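Local coordinates for aspartate carbamoyltransferase (Leishmania major, PDB 7K46), which probably catalyses carbamoyl transfer from carbamoyl phosphate to L-aspartate, an early step of pyrimidine biosynthesis, at residues A[237-242]-A[284-289]; A[28-33]-A[315-320]. All coordinates share one frame; numbering follows the deposited sequence.

Contact 1: residues A[237-242]-A[284-289]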
loop_
_atom_site.group_PDB
_atom_site.type_symbol
_atom_site.label_atom_id
_atom_site.label_comp_id
_atom_site.label_asym_id
_atom_site.label_seq_id
_atom_site.Cartn_x
_atom_site.Cartn_y
_atom_site.Cartn_z
ATOM N N VAL A 237 3.895 37.584 4.396
ATOM C CA VAL A 237 3.664 36.189 4.767
ATOM C C VAL A 237 3.576 36.107 6.287
ATOM O O VAL A 237 4.472 36.587 6.990
ATOM C CB VAL A 237 4.786 35.261 4.252
ATOM C CG1 VAL A 237 4.538 33.802 4.701
ATOM C CG2 VAL A 237 4.897 35.349 2.733
ATOM N N LEU A 238 2.495 35.509 6.789
ATOM C CA LEU A 238 2.411 35.048 8.174
ATOM C C LEU A 238 2.555 33.533 8.144
ATOM O O LEU A 238 1.656 32.836 7.670
ATOM C CB LEU A 238 1.084 35.441 8.815
ATOM C CG LEU A 238 0.777 36.932 8.905
ATOM C CD1 LEU A 238 -0.594 37.151 9.558
ATOM C CD2 LEU A 238 1.895 37.632 9.697
ATOM N N TYR A 239 3.677 33.026 8.648
ATOM C CA TYR A 239 3.984 31.594 8.615
ATOM C C TYR A 239 3.827 31.069 10.037
ATOM O O TYR A 239 4.681 31.305 10.896
ATOM C CB TYR A 239 5.385 31.347 8.046
ATOM C CG TYR A 239 5.749 29.884 7.793
ATOM C CD1 TYR A 239 6.193 29.067 8.828
ATOM C CD2 TYR A 239 5.676 29.341 6.518
ATOM C CE1 TYR A 239 6.536 27.738 8.605
ATOM C CE2 TYR A 239 6.010 28.001 6.283
ATOM C CZ TYR A 239 6.442 27.213 7.326
ATOM O OH TYR A 239 6.784 25.908 7.096
ATOM N N ALA A 240 2.727 30.365 10.285
ATOM C CA ALA A 240 2.388 29.867 11.609
ATOM C C ALA A 240 2.821 28.414 11.781
ATOM O O ALA A 240 2.878 27.639 10.821
ATOM C CB ALA A 240 0.881 29.987 11.856
ATOM N N THR A 241 3.118 28.045 13.026
ATOM C CA THR A 241 3.467 26.671 13.358
ATOM C C THR A 241 2.779 26.292 14.663
ATOM O O THR A 241 2.325 27.148 15.429
ATOM C CB THR A 241 4.991 26.461 13.498
ATOM O OG1 THR A 241 5.493 27.297 14.549
ATOM C CG2 THR A 241 5.719 26.787 12.192
ATOM N N ARG A 242 2.747 24.989 14.913
ATOM C CA ARG A 242 2.041 24.411 16.049
ATOM C C ARG A 242 2.893 24.474 17.315
ATOM O O ARG A 242 4.059 24.065 17.303
ATOM C CB ARG A 242 1.696 22.956 15.721
ATOM C CG ARG A 242 0.522 22.391 16.473
ATOM C CD ARG A 242 0.389 20.900 16.210
ATOM N NE ARG A 242 1.276 20.135 17.072
ATOM C CZ ARG A 242 0.964 18.964 17.609
ATOM N NH1 ARG A 242 -0.201 18.384 17.369
ATOM N NH2 ARG A 242 1.836 18.369 18.419
ATOM N N VAL A 284 -0.216 36.223 2.249
ATOM C CA VAL A 284 -0.714 34.876 2.505
ATOM C C VAL A 284 -0.412 34.456 3.936
ATOM O O VAL A 284 0.578 34.879 4.547
ATOM C CB VAL A 284 -0.147 33.822 1.526
ATOM C CG1 VAL A 284 -0.668 34.063 0.111
ATOM C CG2 VAL A 284 1.380 33.800 1.569
ATOM N N VAL A 285 -1.293 33.604 4.456
ATOM C CA VAL A 285 -1.083 32.867 5.690
ATOM C C VAL A 285 -0.680 31.451 5.305
ATOM O O VAL A 285 -1.341 30.815 4.475
ATOM C CB VAL A 285 -2.353 32.862 6.558
ATOM C CG1 VAL A 285 -2.179 31.948 7.760
ATOM C CG2 VAL A 285 -2.715 34.295 6.996
ATOM N N MET A 286 0.399 30.960 5.898
ATOM C CA MET A 286 0.896 29.626 5.621
ATOM C C MET A 286 1.101 28.881 6.935
ATOM O O MET A 286 1.184 29.477 8.010
ATOM C CB MET A 286 2.211 29.685 4.818
ATOM C CG MET A 286 2.047 30.315 3.426
ATOM S SD MET A 286 3.633 30.645 2.611
ATOM C CE MET A 286 4.394 29.010 2.591
ATOM N N HIS A 287 1.190 27.560 6.827
ATOM C CA HIS A 287 1.337 26.682 7.981
ATOM C C HIS A 287 1.722 25.322 7.419
ATOM O O HIS A 287 1.034 24.821 6.524
ATOM C CB HIS A 287 0.025 26.606 8.771
ATOM C CG HIS A 287 0.141 25.941 10.108
ATOM N ND1 HIS A 287 0.767 24.726 10.293
ATOM C CD2 HIS A 287 -0.326 26.313 11.327
ATOM C CE1 HIS A 287 0.688 24.380 11.566
ATOM N NE2 HIS A 287 0.031 25.327 12.215
ATOM N N PRO A 288 2.815 24.712 7.885
ATOM C CA PRO A 288 3.225 23.418 7.311
ATOM C C PRO A 288 2.246 22.289 7.596
ATOM O O PRO A 288 2.234 21.303 6.840
ATOM C CB PRO A 288 4.594 23.159 7.965
ATOM C CG PRO A 288 4.538 23.942 9.275
ATOM C CD PRO A 288 3.735 25.181 8.939
ATOM N N LEU A 289 1.434 22.411 8.663
ATOM C CA LEU A 289 0.383 21.500 9.118
ATOM C C LEU A 289 0.999 20.244 9.741
ATOM O O LEU A 289 2.123 19.872 9.395
ATOM C CB LEU A 289 -0.572 21.145 7.967
ATOM C CG LEU A 289 -1.379 22.337 7.436
ATOM C CD1 LEU A 289 -2.305 21.930 6.296
ATOM C CD2 LEU A 289 -2.191 22.996 8.562
#
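Tyr239 and Met286 are paired across the edge of the parallel, Rossmann-like sheet of the aspartate-binding domain, where strand 284-286, outermost within this chain, runs beside 237-240. Three main-chain bonds lace the strands: Leu238 N gives to Val284 O at 3.0 Å, Leu238 O takes Met286 N at 2.9 Å, and Ala240 N gives to Met286 O.

Side-chain packing is dense on the face of Val237, Val284, Tyr239 and Met286. Met286 holds CG anti to its carbonyl carbon (chi1 -64°), and a bend at chi3 brings CE against the Tyr239 ring while SD lies 3.9 Å from Val237 CG1. Further along, the same ring meets Pro288 obliquely, with Tyr239 CZ 3.7 Å from Pro288 CD, and its hydroxyl bonds to Asp148 of helix 142-156, which packs on this face. On the other face Leu238 and Val285 meet more loosely, CB to CG2 being 4.4 Å.

Beyond the strand ends the contact opens toward solvent. Arg242 leads its guanidinium away from 284-289, and Thr241 is partly exposed, its OG1 bonded to Ile167 O. His287 nevertheless stays buried and well anchored: ND1 accepts Leu289 N, NE2 bonds to Glu294, and Thr241 CA makes a CH-pi contact over one ring face, 4.1 Å from the centroid of the His287 ring. Over that face also sits Ala240 O, buried without a hydrogen-bond partner in the model, 3.3 Å from His287 CG and 3.2 Å from Pro288 CD.

Contact 2: residues A[28-33]-A[315-320]; sequences ALIQLA and LFMRMA
Ala33 and Ala320 meet methyl to methyl where helix 23-41 passes across helix 309-326, their CB atoms 4.1 Å apart. With such small residues at the crossing, the axes of the two short segments come within 8.3 Å, at 113° between their directions.

Contacts of side chains with main chain make up one group. Ala33 CB rests 3.5 Å from Phe316 O, a carbonyl already engaged in its own helix by Ala320 N. The exchange is mutual, because Phe316 CB lies 3.6 Å from Ala33 O. Likewise the Ala320 methyl sits 3.8 Å from Ala33 N, settling against the turn that carries Leu29 and Leu32. Leu32 CD2 comes up to Ala320 O, and Met317 CE to Leu29 O. These are van der Waals contacts; the hydrogen bonds of the backbone here run along each helix.

Purely apolar contacts form the second group. Leu32 has CG anti to its backbone N (chi1 178°), which lays CG alongside the Ala320 methyl at 3.7 Å. Met317 reaches across from the side: bent at chi2 and chi3, it sets SD 4.0 Å from Leu29 CB and brings CE up against Ile30, 4.3 Å from Ile30 CG1.

The Phe316 ring takes little part: it leads away from 28-33 and packs on Lys37 and Ile40, further along helix 23-41. Helix 142-156 also packs here, Leu150 touching both Ile30 and Ala33. This return of the C-terminal helix from the aspartate-binding domain to the first helix of the carbamoyl-phosphate domain is characteristic of the two-domain carbamoyltransferase fold.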
loop_
_atom_site.group_PDB
_atom_site.type_symbol
_atom_site.label_atom_id
_atom_site.label_comp_id
_atom_site.label_asym_id
_atom_site.label_seq_id
_atom_site.Cartn_x
_atom_site.Cartn_y
_atom_site.Cartn_z
ATOM N N ALA A 28 15.084 27.019 -10.737
ATOM C CA ALA A 28 14.779 26.027 -11.762
ATOM C C ALA A 28 13.742 25.031 -11.264
ATOM O O ALA A 28 12.849 24.629 -12.019
ATOM C CB ALA A 28 16.058 25.311 -12.194
ATOM N N LEU A 29 13.840 24.621 -9.994
ATOM C CA LEU A 29 12.846 23.706 -9.438
ATOM C C LEU A 29 11.481 24.372 -9.341
ATOM O O LEU A 29 10.445 23.733 -9.578
ATOM C CB LEU A 29 13.298 23.204 -8.063
ATOM C CG LEU A 29 14.417 22.165 -8.016
ATOM C CD1 LEU A 29 14.948 21.974 -6.594
ATOM C CD2 LEU A 29 13.927 20.817 -8.571
ATOM N N ILE A 30 11.452 25.655 -8.985
ATOM C CA ILE A 30 10.183 26.370 -8.945
ATOM C C ILE A 30 9.530 26.375 -10.326
ATOM O O ILE A 30 8.335 26.085 -10.465
ATOM C CB ILE A 30 10.390 27.798 -8.408
ATOM C CG1 ILE A 30 10.626 27.760 -6.898
ATOM C CG2 ILE A 30 9.186 28.672 -8.746
ATOM C CD1 ILE A 30 11.024 29.122 -6.319
ATOM N N GLN A 31 10.299 26.726 -11.364
ATOM C CA GLN A 31 9.722 26.796 -12.707
ATOM C C GLN A 31 9.246 25.424 -13.179
ATOM O O GLN A 31 8.191 25.309 -13.816
ATOM C CB GLN A 31 10.737 27.377 -13.695
ATOM C CG GLN A 31 10.134 27.727 -15.055
ATOM C CD GLN A 31 9.034 28.770 -14.943
ATOM O OE1 GLN A 31 9.267 29.882 -14.467
ATOM N NE2 GLN A 31 7.823 28.406 -15.361
ATOM N N LEU A 32 10.010 24.374 -12.876
ATOM C CA LEU A 32 9.621 23.028 -13.292
ATOM C C LEU A 32 8.351 22.583 -12.578
ATOM O O LEU A 32 7.459 21.997 -13.198
ATOM C CB LEU A 32 10.773 22.044 -13.035
ATOM C CG LEU A 32 10.559 20.552 -13.352
ATOM C CD1 LEU A 32 10.121 20.378 -14.798
ATOM C CD2 LEU A 32 11.842 19.741 -13.073
ATOM N N ALA A 33 8.243 22.873 -11.276
ATOM C CA ALA A 33 7.035 22.510 -10.541
ATOM C C ALA A 33 5.817 23.230 -11.105
ATOM O O ALA A 33 4.752 22.625 -11.282
ATOM C CB ALA A 33 7.208 22.825 -9.051
ATOM N N LEU A 315 3.017 18.762 -3.679
ATOM C CA LEU A 315 2.945 17.714 -4.697
ATOM C C LEU A 315 3.817 18.057 -5.905
ATOM O O LEU A 315 4.619 17.238 -6.363
ATOM C CB LEU A 315 1.490 17.499 -5.132
ATOM C CG LEU A 315 1.298 16.612 -6.373
ATOM C CD1 LEU A 315 1.639 15.145 -6.075
ATOM C CD2 LEU A 315 -0.138 16.727 -6.904
ATOM N N PHE A 316 3.683 19.271 -6.434
ATOM C CA PHE A 316 4.397 19.575 -7.669
ATOM C C PHE A 316 5.890 19.815 -7.445
ATOM O O PHE A 316 6.710 19.478 -8.318
ATOM C CB PHE A 316 3.708 20.748 -8.365
ATOM C CG PHE A 316 2.342 20.383 -8.884
ATOM C CD1 PHE A 316 2.207 19.392 -9.843
ATOM C CD2 PHE A 316 1.198 20.986 -8.381
ATOM C CE1 PHE A 316 0.956 19.019 -10.312
ATOM C CE2 PHE A 316 -0.049 20.624 -8.841
ATOM C CZ PHE A 316 -0.169 19.632 -9.812
ATOM N N MET A 317 6.279 20.340 -6.284
ATOM C CA MET A 317 7.708 20.428 -5.986
ATOM C C MET A 317 8.326 19.040 -5.890
ATOM O O MET A 317 9.434 18.803 -6.387
ATOM C CB MET A 317 7.933 21.216 -4.690
ATOM C CG MET A 317 9.413 21.276 -4.228
ATOM S SD MET A 317 10.552 21.965 -5.458
ATOM C CE MET A 317 10.069 23.708 -5.535
ATOM N N ARG A 318 7.619 18.099 -5.268
ATOM C CA ARG A 318 8.181 16.761 -5.154
ATOM C C ARG A 318 8.228 16.053 -6.504
ATOM O O ARG A 318 9.160 15.288 -6.763
ATOM C CB ARG A 318 7.391 15.961 -4.121
ATOM C CG ARG A 318 7.676 16.453 -2.702
ATOM C CD ARG A 318 6.804 15.766 -1.646
ATOM N NE ARG A 318 7.195 16.249 -0.325
ATOM C CZ ARG A 318 6.436 16.986 0.475
ATOM N NH1 ARG A 318 5.180 17.274 0.166
ATOM N NH2 ARG A 318 6.951 17.447 1.614
ATOM N N MET A 319 7.270 16.332 -7.392
ATOM C CA MET A 319 7.359 15.824 -8.762
ATOM C C MET A 319 8.566 16.410 -9.492
ATOM O O MET A 319 9.309 15.691 -10.171
ATOM C CB MET A 319 6.070 16.150 -9.524
ATOM C CG MET A 319 4.838 15.361 -9.059
ATOM S SD MET A 319 3.303 15.816 -9.928
ATOM C CE MET A 319 3.640 15.248 -11.600
ATOM N N ALA A 320 8.763 17.727 -9.381
ATOM C CA ALA A 320 9.919 18.357 -10.017
ATOM C C ALA A 320 11.214 17.724 -9.530
ATOM O O ALA A 320 12.125 17.462 -10.321
ATOM C CB ALA A 320 9.928 19.860 -9.725
#

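How the contacts relate
The centres of contacts 1 and 2 lie 20 Å apart and their nearest atoms about 8 Å, so they do not touch directly. Two helices connect them. Helix 309-326, the next after strand 284-286 in the chain, carries 315-320 into contact 2, while its Gln310 bonds to His287 N of contact 1. Helix 142-156 touches both, through Ile152 on Met286 and Leu150 on Ala33. Contact 1 lies within the aspartate-binding domain, at the edge of its sheet; contact 2 joins that half of the chain to the carbamoyl-phosphate domain. As in related carbamoyltransferases, the His-Pro-Leu turn at 287-289 probably borders the active site between the domains.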